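ADP-ribose pyrophosphatase (Streptococcus suis, PDB 3O8S) probably hydrolyses the pyrophosphate bond of ADP-ribose, as a member of the Nudix family of hydrolases, which split nucleoside diphosphates linked to another group. Local coordinates at residues G91-P96 and T165-F170; K82-Q87 and A118-E123; D72-I77 and G182-E187. All coordinates share one frame; numbering follows the deposited sequence.

Contact 1: G91-P96 and T165-F170; sequences GLWSLP and TVASGF. With EDO (1,2-ethanediol), chain F; EDO (1,2-ethanediol), chain C.
The backbones of 91-96 and 165-170 come closest at Trp93 and Ser168, whose CA atoms are 8.4 Å apart. That is too far for direct strand pairing. In this Nudix fold both strands flank strand 82-87, which pairs antiparallel with each of them. The contact is therefore a bridge made by one side chain, the indole of Trp93, across the middle strand.

With CG anti to its own carbonyl carbon (chi1 -62°), the indole of Trp93 swings out over Gln87. Its CB does not aim straight at 165-170, but the six-membered end of the ring does reach it. The leading atom is CZ3, 3.9 Å from Ser168 CA. Gly169 N is 4.1 Å from the same CZ3. Both partners lie near the ring plane, so the indole meets the strand with its edge. Trp93 CH2 makes the apolar touch, 4.1 Å from Ala167 CB, which approaches the ring obliquely. Gly169 has no side chain, and the ring edge lies beside its backbone. Gln87 of the middle strand touches both Trp93 and Ala167, and Phe171 meets the indole edge-to-face. The contact lies at the surface, and none of its touching residues is buried.

Two 1,2-ethanediol molecules, probably from the crystallisation liquor, bind to the serines. Ser94 OG makes a 2.6 Å hydrogen bond with O2 of the chain F molecule. The methyl CG2 of Thr165 packs on C1 of the same diol at 3.8 Å. The CB of Ser168 points away from Trp93, and Ser168 OG donates a hydrogen bond of 2.7 Å to O1 of the chain C diol.

Contact 2: K82-Q87 and A118-E123; sequences KILLVQ and AGLDVE. With EDO (1,2-ethanediol), chain C.
Leu84 and Val86 of strand 82-87 pack on Ala118 and Leu120, where the Nudix-box helix 106-118 ends and strand 120-132 begins. Gly119 is the first residue past the helix, with a positive phi of 73°. Gly119 and Leu120 match the Gly-hydrophobic pair that closes the Nudix sequence motif.

The tight part is built around the methyl of Ala118. Its CB is 3.7 Å from Leu84 CD2 and 3.9 Å from Val86 CG1, so it lies against two alternate residues of the strand. Leu84 has CG anti to its backbone N (chi1 179°), which carries both methyls toward 118-123. It meets Leu120 tip to tip, with Leu84 CD2 3.8 Å from Leu120 CD1. All four residues are buried.

The loose side is where the strands part toward exposed Lys82; Asp121 and Glu123 form salt bridges with Lys115 and Arg153. On another flank a 1,2-ethanediol (chain C), rather than protein, lies against the leucines. Its O1 is 3.5 Å from Leu84 CD1, and its C1 is 3.6 Å from Leu120 CD2. The diol is tied to the helix end by a hydrogen bond of 3.0 Å from its O1 to Ala118 O.

Contact 3: D72-I77 and G182-E187; sequences DTRAAI and GKNTAE. With EDO (1,2-ethanediol), chain F.
Arg74 of strand 70-79 and Lys183 of the loop before helix 186-197 cross obliquely, joining the core sheet of the Nudix fold to the loop that leads into that helix. Lys183 is extended beyond CG, and its CG lies over one face of the Arg74 guanidinium, 3.8 Å above the plane and offset toward the rim. Lys183 CD is 3.8 Å from Arg74 NH1.

The Arg74 chain is bent at chi2 (-77°) and chi3 (142°). The bends turn the guanidinium back along its own strand to Asp72, which it grips side-on. Arg74 NE gives a nearly straight bond (175°) of 3.1 Å to Asp72 OD2, in the guanidinium plane. Arg74 NH2 gives a salt bridge of 3.0 Å to Asp72 OD1, tilted from the plane. Both carboxylate oxygens use their syn lone pairs. This paired grip fixes the rotation of the guanidinium under the lysine.

The third nitrogen, Arg74 NH1, donates 2.9 Å to O2 of the chain F 1,2-ethanediol and also binds Leu95 O. Lys183 NZ reaches the same diol O2 at 3.1 Å and forms a salt bridge with Glu88. Arg74 NH2 and Lys183 NZ are 4.6 Å apart. Asp72 and Glu88 probably offset these like charges. Asn184 lies next to the arginine chain, and its OD1 accepts from Leu95 N.

Strand 145-157 lies alongside 72-77, and its Lys147 bonds to both Asp72 OD2 and Lys183 O. Ser94 of strand 93-99 touches Arg74, Lys183 and Asn184, while Thr73 and Ala75 pack on helix 106-118.

All three contacts reach one sheet and lie close together. Contacts 1 and 2 have centres about 8 Å apart, contacts 1 and 3 about 11 Å, and contacts 2 and 3 about 12 Å. Backbone bonds join them: Val86 N is 2.7 Å from Ser94 O, Ala75 N is 2.8 Å from Pro96 O, and Leu84 N is 2.8 Å from Ile77 O. Contacts 1 and 3 meet at the chain F diol, contacts 1 and 2 at the chain C diol. Helix 106-118, with the Nudix box whose glutamates bind metal in relatives, ends in contact 2. Its Glu117 O bonds Thr165 of contact 1, and its Val114 packs against Ala75 of contact 3.

Contact 1: G91-P96 and T165-F170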
# COMPACT_ATOMS: atom_id res chain seq x y z
N GLY A 91 -0.75 -5.10 -28.57
CA GLY A 91 -1.28 -6.46 -28.48
C GLY A 91 -1.05 -7.22 -27.18
O GLY A 91 -1.39 -8.40 -27.09
N LEU A 92 -0.43 -6.56 -26.18
CA LEU A 92 -0.17 -7.18 -24.87
C LEU A 92 -1.33 -6.91 -23.91
O LEU A 92 -2.05 -5.92 -24.06
CB LEU A 92 1.16 -6.73 -24.25
CG LEU A 92 2.44 -7.05 -25.06
CD1 LEU A 92 3.63 -6.39 -24.42
CD2 LEU A 92 2.68 -8.56 -25.17
N TRP A 93 -1.49 -7.82 -22.94
CA TRP A 93 -2.59 -7.79 -21.99
C TRP A 93 -2.14 -7.47 -20.58
O TRP A 93 -1.06 -7.89 -20.13
CB TRP A 93 -3.34 -9.13 -22.02
CG TRP A 93 -3.97 -9.42 -23.35
CD1 TRP A 93 -3.33 -9.82 -24.49
CD2 TRP A 93 -5.35 -9.29 -23.69
NE1 TRP A 93 -4.23 -9.99 -25.51
CE2 TRP A 93 -5.49 -9.70 -25.04
CE3 TRP A 93 -6.51 -8.93 -22.98
CZ2 TRP A 93 -6.73 -9.69 -25.71
CZ3 TRP A 93 -7.73 -8.93 -23.63
CH2 TRP A 93 -7.83 -9.30 -24.98
N SER A 94 -2.97 -6.70 -19.89
CA SER A 94 -2.64 -6.32 -18.54
C SER A 94 -3.90 -6.07 -17.71
O SER A 94 -5.00 -5.93 -18.24
CB SER A 94 -1.74 -5.08 -18.54
OG SER A 94 -2.35 -3.94 -19.12
N LEU A 95 -3.73 -6.04 -16.40
CA LEU A 95 -4.80 -5.68 -15.49
C LEU A 95 -5.12 -4.21 -15.70
O LEU A 95 -4.17 -3.42 -15.91
CB LEU A 95 -4.35 -5.89 -14.03
CG LEU A 95 -4.01 -7.28 -13.55
CD1 LEU A 95 -3.47 -7.22 -12.12
CD2 LEU A 95 -5.23 -8.16 -13.61
N PRO A 96 -6.40 -3.79 -15.59
CA PRO A 96 -6.68 -2.35 -15.70
C PRO A 96 -5.90 -1.61 -14.61
O PRO A 96 -5.68 -2.15 -13.52
CB PRO A 96 -8.20 -2.27 -15.48
CG PRO A 96 -8.70 -3.62 -15.86
CD PRO A 96 -7.63 -4.57 -15.39
N THR A 165 -7.27 1.42 -24.34
CA THR A 165 -7.30 -0.02 -24.62
C THR A 165 -8.18 -0.32 -25.81
O THR A 165 -8.98 0.53 -26.22
CB THR A 165 -7.76 -0.82 -23.37
OG1 THR A 165 -9.14 -0.55 -23.09
CG2 THR A 165 -6.89 -0.55 -22.16
N VAL A 166 -8.05 -1.54 -26.38
CA VAL A 166 -8.73 -1.92 -27.62
C VAL A 166 -9.63 -3.18 -27.47
O VAL A 166 -10.46 -3.43 -28.34
CB VAL A 166 -7.71 -2.08 -28.80
CG1 VAL A 166 -7.11 -0.73 -29.18
CG2 VAL A 166 -6.60 -3.09 -28.47
N ALA A 167 -9.48 -3.93 -26.36
CA ALA A 167 -10.26 -5.13 -26.02
C ALA A 167 -10.09 -5.50 -24.54
O ALA A 167 -9.22 -4.95 -23.86
CB ALA A 167 -9.85 -6.31 -26.90
N SER A 168 -10.94 -6.42 -24.06
CA SER A 168 -10.95 -6.94 -22.69
C SER A 168 -11.57 -8.34 -22.68
O SER A 168 -12.27 -8.71 -23.61
CB SER A 168 -11.71 -6.01 -21.76
OG SER A 168 -13.09 -6.07 -22.10
N GLY A 169 -11.28 -9.11 -21.66
CA GLY A 169 -11.80 -10.46 -21.55
C GLY A 169 -11.46 -11.10 -20.23
O GLY A 169 -10.59 -10.63 -19.51
N PHE A 170 -12.18 -12.19 -19.90
CA PHE A 170 -11.90 -12.97 -18.71
C PHE A 170 -11.07 -14.15 -19.14
O PHE A 170 -11.44 -14.88 -20.07
CB PHE A 170 -13.17 -13.38 -17.97
CG PHE A 170 -13.77 -12.22 -17.21
CD1 PHE A 170 -13.31 -11.89 -15.94
CD2 PHE A 170 -14.81 -11.47 -17.77
CE1 PHE A 170 -13.87 -10.82 -15.24
CE2 PHE A 170 -15.37 -10.41 -17.06
CZ PHE A 170 -14.90 -10.09 -15.79
C1 EDO F . -3.88 -0.05 -19.96
O1 EDO F . -3.44 1.30 -19.75
C2 EDO F . -3.67 -0.85 -18.69
O2 EDO F . -2.35 -1.40 -18.67
C1 EDO C . -15.86 -6.10 -20.35
O1 EDO C . -14.58 -5.57 -19.91
C2 EDO C . -16.27 -7.43 -19.70
O2 EDO C . -15.54 -8.50 -20.30

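Contact 2: K82-Q87 and A118-E123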
# COMPACT_ATOMS: atom_id res chain seq x y z
N LYS A 82 -11.70 -16.59 -13.28
CA LYS A 82 -11.03 -16.08 -14.48
C LYS A 82 -10.73 -14.59 -14.25
O LYS A 82 -11.59 -13.89 -13.70
CB LYS A 82 -11.87 -16.29 -15.75
CG LYS A 82 -11.99 -17.73 -16.20
CD LYS A 82 -12.84 -17.80 -17.47
CE LYS A 82 -12.97 -19.20 -18.01
NZ LYS A 82 -13.45 -19.18 -19.42
N ILE A 83 -9.52 -14.10 -14.63
CA ILE A 83 -9.16 -12.71 -14.35
C ILE A 83 -9.48 -11.76 -15.52
O ILE A 83 -9.30 -12.13 -16.68
CB ILE A 83 -7.67 -12.61 -13.91
CG1 ILE A 83 -7.41 -11.28 -13.14
CG2 ILE A 83 -6.67 -12.84 -15.12
CD1 ILE A 83 -6.18 -11.30 -12.22
N LEU A 84 -9.91 -10.51 -15.22
CA LEU A 84 -10.14 -9.54 -16.30
C LEU A 84 -8.81 -8.88 -16.75
O LEU A 84 -8.07 -8.29 -15.95
CB LEU A 84 -11.17 -8.45 -15.95
CG LEU A 84 -11.34 -7.44 -17.11
CD1 LEU A 84 -12.53 -7.74 -18.01
CD2 LEU A 84 -11.22 -6.03 -16.65
N LEU A 85 -8.55 -8.94 -18.06
CA LEU A 85 -7.37 -8.32 -18.68
C LEU A 85 -7.81 -7.42 -19.81
O LEU A 85 -8.82 -7.69 -20.45
CB LEU A 85 -6.35 -9.37 -19.20
CG LEU A 85 -5.77 -10.33 -18.14
CD1 LEU A 85 -5.12 -11.50 -18.78
CD2 LEU A 85 -4.83 -9.63 -17.17
N VAL A 86 -7.07 -6.32 -20.00
CA VAL A 86 -7.32 -5.34 -21.06
C VAL A 86 -6.14 -5.36 -22.02
O VAL A 86 -4.98 -5.53 -21.59
CB VAL A 86 -7.66 -3.92 -20.55
CG1 VAL A 86 -9.05 -3.88 -19.92
CG2 VAL A 86 -6.60 -3.38 -19.58
N GLN A 87 -6.43 -5.24 -23.32
CA GLN A 87 -5.40 -5.27 -24.36
C GLN A 87 -5.08 -3.87 -24.84
O GLN A 87 -6.00 -3.08 -25.09
CB GLN A 87 -5.87 -6.14 -25.53
CG GLN A 87 -4.77 -6.51 -26.51
CD GLN A 87 -5.30 -7.22 -27.73
OE1 GLN A 87 -6.40 -6.93 -28.21
NE2 GLN A 87 -4.52 -8.15 -28.26
N ALA A 118 -11.96 -0.59 -19.09
CA ALA A 118 -12.70 -1.83 -19.32
C ALA A 118 -14.23 -1.65 -19.43
O ALA A 118 -14.92 -2.63 -19.78
CB ALA A 118 -12.37 -2.84 -18.21
N GLY A 119 -14.72 -0.43 -19.18
CA GLY A 119 -16.14 -0.09 -19.20
C GLY A 119 -16.88 -0.66 -18.00
O GLY A 119 -18.12 -0.68 -17.98
N LEU A 120 -16.13 -1.12 -16.98
CA LEU A 120 -16.73 -1.79 -15.85
C LEU A 120 -16.83 -0.97 -14.57
O LEU A 120 -15.89 -0.26 -14.21
CB LEU A 120 -15.94 -3.10 -15.54
CG LEU A 120 -15.75 -4.10 -16.72
CD1 LEU A 120 -14.96 -5.32 -16.27
CD2 LEU A 120 -17.09 -4.53 -17.31
N ASP A 121 -17.95 -1.15 -13.86
CA ASP A 121 -18.20 -0.61 -12.53
C ASP A 121 -17.75 -1.66 -11.56
O ASP A 121 -18.22 -2.80 -11.63
CB ASP A 121 -19.66 -0.25 -12.30
CG ASP A 121 -20.23 0.79 -13.26
OD1 ASP A 121 -19.54 1.81 -13.51
OD2 ASP A 121 -21.40 0.64 -13.67
N VAL A 122 -16.80 -1.31 -10.69
CA VAL A 122 -16.25 -2.22 -9.71
C VAL A 122 -16.14 -1.51 -8.38
O VAL A 122 -16.12 -0.27 -8.33
CB VAL A 122 -14.86 -2.83 -10.13
CG1 VAL A 122 -14.94 -3.57 -11.46
CG2 VAL A 122 -13.73 -1.78 -10.12
N GLU A 123 -16.02 -2.29 -7.32
CA GLU A 123 -15.76 -1.73 -6.02
C GLU A 123 -14.41 -2.28 -5.52
O GLU A 123 -14.17 -3.49 -5.60
CB GLU A 123 -16.92 -1.94 -5.03
CG GLU A 123 -17.47 -3.36 -4.90
CD GLU A 123 -18.60 -3.51 -3.90
OE1 GLU A 123 -19.53 -2.66 -3.90
OE2 GLU A 123 -18.58 -4.50 -3.14
C1 EDO C . -15.86 -6.10 -20.35
O1 EDO C . -14.58 -5.57 -19.91
C2 EDO C . -16.27 -7.43 -19.70
O2 EDO C . -15.54 -8.50 -20.30

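Contact 3: D72-I77 and G182-E187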
# COMPACT_ATOMS: atom_id res chain seq x y z
N ASP A 72 1.80 3.04 -8.94
CA ASP A 72 1.06 2.33 -9.98
C ASP A 72 -0.04 1.50 -9.32
O ASP A 72 0.21 0.83 -8.32
CB ASP A 72 1.98 1.44 -10.82
CG ASP A 72 1.26 0.66 -11.91
OD1 ASP A 72 0.79 1.29 -12.87
OD2 ASP A 72 1.20 -0.58 -11.81
N THR A 73 -1.27 1.59 -9.83
CA THR A 73 -2.38 0.82 -9.29
C THR A 73 -2.82 -0.18 -10.33
O THR A 73 -2.77 0.11 -11.52
CB THR A 73 -3.51 1.72 -8.80
OG1 THR A 73 -3.97 2.54 -9.87
CG2 THR A 73 -3.10 2.58 -7.61
N ARG A 74 -3.15 -1.40 -9.90
CA ARG A 74 -3.63 -2.48 -10.78
C ARG A 74 -4.86 -3.10 -10.17
O ARG A 74 -4.85 -3.41 -8.96
CB ARG A 74 -2.56 -3.57 -11.02
CG ARG A 74 -1.31 -3.11 -11.78
CD ARG A 74 -1.53 -2.96 -13.28
NE ARG A 74 -0.80 -1.79 -13.78
CZ ARG A 74 -0.99 -1.22 -14.96
NH1 ARG A 74 -1.87 -1.73 -15.81
NH2 ARG A 74 -0.29 -0.15 -15.31
N ALA A 75 -5.92 -3.26 -10.97
CA ALA A 75 -7.16 -3.87 -10.48
C ALA A 75 -7.27 -5.32 -10.92
O ALA A 75 -7.11 -5.62 -12.10
CB ALA A 75 -8.37 -3.07 -10.95
N ALA A 76 -7.54 -6.22 -9.97
CA ALA A 76 -7.72 -7.66 -10.24
C ALA A 76 -9.20 -7.99 -10.06
O ALA A 76 -9.71 -7.90 -8.95
CB ALA A 76 -6.87 -8.47 -9.28
N ILE A 77 -9.90 -8.30 -11.14
CA ILE A 77 -11.34 -8.59 -11.16
C ILE A 77 -11.56 -10.03 -11.60
O ILE A 77 -11.08 -10.42 -12.65
CB ILE A 77 -12.09 -7.57 -12.10
CG1 ILE A 77 -11.76 -6.09 -11.72
CG2 ILE A 77 -13.64 -7.82 -12.13
CD1 ILE A 77 -11.73 -5.15 -12.94
N GLY A 182 6.11 -6.10 -17.56
CA GLY A 182 6.49 -4.92 -16.78
C GLY A 182 5.34 -4.40 -15.93
O GLY A 182 5.56 -3.79 -14.88
N LYS A 183 4.09 -4.67 -16.37
CA LYS A 183 2.86 -4.27 -15.68
C LYS A 183 2.37 -5.36 -14.74
O LYS A 183 1.99 -5.05 -13.62
CB LYS A 183 1.76 -3.91 -16.69
CG LYS A 183 2.02 -2.55 -17.32
CD LYS A 183 0.97 -2.17 -18.32
CE LYS A 183 1.27 -0.78 -18.80
NZ LYS A 183 0.35 -0.37 -19.88
N ASN A 184 2.40 -6.63 -15.17
CA ASN A 184 1.96 -7.75 -14.34
C ASN A 184 2.53 -9.08 -14.83
O ASN A 184 2.37 -9.42 -16.00
CB ASN A 184 0.40 -7.83 -14.28
CG ASN A 184 -0.29 -7.46 -15.58
OD1 ASN A 184 -1.01 -6.47 -15.65
ND2 ASN A 184 -0.05 -8.19 -16.66
N THR A 185 3.17 -9.84 -13.93
CA THR A 185 3.68 -11.18 -14.21
C THR A 185 2.55 -12.20 -13.98
O THR A 185 1.55 -11.88 -13.31
CB THR A 185 4.89 -11.50 -13.31
OG1 THR A 185 4.46 -11.42 -11.95
CG2 THR A 185 6.09 -10.56 -13.53
N ALA A 186 2.73 -13.45 -14.47
CA ALA A 186 1.77 -14.55 -14.26
C ALA A 186 1.66 -14.86 -12.74
O ALA A 186 0.57 -15.10 -12.22
CB ALA A 186 2.22 -15.78 -15.04
N GLU A 187 2.80 -14.73 -12.04
CA GLU A 187 2.96 -14.92 -10.60
C GLU A 187 2.08 -13.93 -9.83
O GLU A 187 1.36 -14.35 -8.90
CB GLU A 187 4.44 -14.76 -10.20
CG GLU A 187 5.39 -15.84 -10.72
CD GLU A 187 5.81 -15.82 -12.19
OE1 GLU A 187 6.04 -14.72 -12.75
OE2 GLU A 187 5.97 -16.92 -12.77
C1 EDO F . -3.88 -0.05 -19.96
O1 EDO F . -3.44 1.30 -19.75
C2 EDO F . -3.67 -0.85 -18.69
O2 EDO F . -2.35 -1.40 -18.67